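PDB 6GN8: exoenzyme S from Pseudomonas aeruginosa, which is a bifunctional secreted toxin whose C-terminal part, present here, probably ADP-ribosylates host proteins, while another region probably stimulates GTPases. Local coordinates for residues 207-211 with 212-216. The protein carries 2 engineered substitutions. Sequence-based numbering, arbitrary orientation.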
ATOM      1  N   SER C 207      -2.153   8.775 -10.863  1.00 66.36           N
ATOM      2  CA  SER C 207      -2.429   8.659 -12.294  1.00 64.25           C
ATOM      3  C   SER C 207      -1.566   7.525 -12.878  1.00 60.03           C
ATOM      4  O   SER C 207      -0.443   7.314 -12.420  1.00 55.64           O
ATOM      5  CB  SER C 207      -2.149   9.986 -13.006  1.00 69.68           C
ATOM      6  OG  SER C 207      -2.398   9.913 -14.405  1.00 79.44           O
ATOM      7  N   GLY C 208      -2.121   6.802 -13.848  1.00 54.54           N
ATOM      8  CA  GLY C 208      -1.457   5.696 -14.523  1.00 51.99           C
ATOM      9  C   GLY C 208      -1.518   4.368 -13.797  1.00 54.35           C
ATOM     10  O   GLY C 208      -0.831   3.415 -14.186  1.00 52.36           O
ATOM     11  N   HIS C 209      -2.301   4.311 -12.719  1.00 50.39           N
ATOM     12  CA  HIS C 209      -2.483   3.104 -11.933  1.00 49.84           C
ATOM     13  C   HIS C 209      -3.867   2.543 -12.154  1.00 53.84           C
ATOM     14  O   HIS C 209      -4.857   3.250 -11.990  1.00 56.88           O
ATOM     15  CB  HIS C 209      -2.247   3.374 -10.422  1.00 51.09           C
ATOM     16  CG  HIS C 209      -0.807   3.518 -10.042  1.00 52.96           C
ATOM     17  ND1 HIS C 209       0.104   2.509 -10.277  1.00 53.47           N
ATOM     18  CD2 HIS C 209      -0.167   4.549  -9.448  1.00 55.23           C
ATOM     19  CE1 HIS C 209       1.273   2.957  -9.847  1.00 52.20           C
ATOM     20  NE2 HIS C 209       1.167   4.181  -9.350  1.00 53.62           N
ATOM     21  N   SER C 210      -3.953   1.281 -12.538  1.00 49.42           N
ATOM     22  CA  SER C 210      -5.258   0.619 -12.619  1.00 50.61           C
ATOM     23  C   SER C 210      -5.571   0.192 -11.171  1.00 57.04           C
ATOM     24  O   SER C 210      -4.737  -0.456 -10.521  1.00 54.38           O
ATOM     25  CB  SER C 210      -5.233  -0.549 -13.596  1.00 52.32           C
ATOM     26  OG  SER C 210      -6.423  -1.304 -13.474  1.00 66.22           O
ATOM     27  N   GLN C 211      -6.694   0.684 -10.632  1.00 57.51           N
ATOM     28  CA  GLN C 211      -7.119   0.521  -9.235  1.00 58.52           C
ATOM     29  C   GLN C 211      -6.980  -0.923  -8.706  1.00 59.19           C
ATOM     30  O   GLN C 211      -7.699  -1.828  -9.135  1.00 60.57           O
ATOM     31  CB  GLN C 211      -8.558   1.027  -9.052  1.00 62.52           C
ATOM     32  CG  GLN C 211      -8.969   1.257  -7.599  1.00 82.74           C
ATOM     33  CD  GLN C 211     -10.312   0.629  -7.322  1.00112.37           C
ATOM     34  OE1 GLN C 211     -10.489  -0.593  -7.425  1.00109.27           O
ATOM     35  NE2 GLN C 211     -11.289   1.450  -6.965  1.00109.89           N
ATOM     36  N   GLY C 212      -6.028  -1.090  -7.790  1.00 52.14           N
ATOM     37  CA  GLY C 212      -5.727  -2.342  -7.099  1.00 51.45           C
ATOM     38  C   GLY C 212      -4.934  -3.417  -7.826  1.00 52.87           C
ATOM     39  O   GLY C 212      -4.642  -4.447  -7.221  1.00 52.95           O
ATOM     40  N   LEU C 213      -4.585  -3.212  -9.104  1.00 46.90           N
ATOM     41  CA  LEU C 213      -3.908  -4.229  -9.910  1.00 44.73           C
ATOM     42  C   LEU C 213      -2.492  -4.581  -9.377  1.00 47.64           C
ATOM     43  O   LEU C 213      -2.197  -5.771  -9.247  1.00 45.87           O
ATOM     44  CB  LEU C 213      -3.863  -3.809 -11.380  1.00 43.33           C
ATOM     45  CG  LEU C 213      -3.247  -4.792 -12.372  1.00 45.28           C
ATOM     46  CD1 LEU C 213      -3.991  -6.123 -12.405  1.00 44.80           C
ATOM     47  CD2 LEU C 213      -3.120  -4.163 -13.765  1.00 45.19           C
ATOM     48  N   LEU C 214      -1.660  -3.584  -9.020  1.00 43.89           N
ATOM     49  CA  LEU C 214      -0.322  -3.863  -8.482  1.00 41.84           C
ATOM     50  C   LEU C 214      -0.387  -4.694  -7.226  1.00 44.76           C
ATOM     51  O   LEU C 214       0.344  -5.669  -7.131  1.00 42.80           O
ATOM     52  CB  LEU C 214       0.471  -2.587  -8.203  1.00 42.00           C
ATOM     53  CG  LEU C 214       1.141  -1.927  -9.402  1.00 45.48           C
ATOM     54  CD1 LEU C 214       1.880  -0.711  -8.979  1.00 46.20           C
ATOM     55  CD2 LEU C 214       2.104  -2.839 -10.076  1.00 43.29           C
ATOM     56  N   ASP C 215      -1.286  -4.331  -6.276  1.00 43.60           N
ATOM     57  CA  ASP C 215      -1.510  -5.075  -5.034  1.00 43.33           C
ATOM     58  C   ASP C 215      -1.975  -6.511  -5.347  1.00 46.58           C
ATOM     59  O   ASP C 215      -1.394  -7.458  -4.829  1.00 45.66           O
ATOM     60  CB  ASP C 215      -2.539  -4.351  -4.146  1.00 47.05           C
ATOM     61  CG  ASP C 215      -2.419  -4.623  -2.658  1.00 63.46           C
ATOM     62  OD1 ASP C 215      -1.503  -5.383  -2.261  1.00 65.95           O
ATOM     63  OD2 ASP C 215      -3.237  -4.077  -1.886  1.00 71.45           O
ATOM     64  N   ALA C 216      -2.975  -6.660  -6.252  1.00 43.88           N
ATOM     65  CA  ALA C 216      -3.533  -7.949  -6.686  1.00 44.40           C
ATOM     66  C   ALA C 216      -2.491  -8.826  -7.393  1.00 47.20           C
ATOM     67  O   ALA C 216      -2.554 -10.035  -7.280  1.00 46.23           O
ATOM     68  CB  ALA C 216      -4.709  -7.721  -7.614  1.00 45.84           C
TER
HETATM   69  O   HOH W   1      -2.213  -0.537  -9.619  1.00 42.63           O
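S210 and L213 close a type II beta-turn that leads directly into the short helix 213-216, within the C-terminal ADP-ribosyltransferase part of the toxin. L213 N donates to S210 O over 3.1 Å, nearly straight at 166° about the hydrogen, although the donor stands above the carbonyl plane. Q211 and G212 form the corners of the turn; the positive phi of G212 (78°) suits its second corner, and this glycine also serves as the helix N-cap, its O accepting from A216 N at 2.9 Å. The backbone is the close-knit part. S210 O is gripped a second time by a water at 2.7 Å, which in turn accepts from L214 N at 3.2 Å, so one carbonyl engages the first two helical amides, one directly and one through water. Side-chain contacts are looser. S210 OG lies 4.1 Å from L213 CB, and the exposed Q211 points its CB away from the helix overall, although that CB still lies 3.5 Å from G212 N. A chain of another protein packs on H209, L213 and L214, and one of its acidic side chains is hydrogen-bonded to H209 ND1. With L214 CG beside its own backbone N (chi1 -80°), CD1 reaches back and meets the H209 ring obliquely, 3.8 Å from CE1.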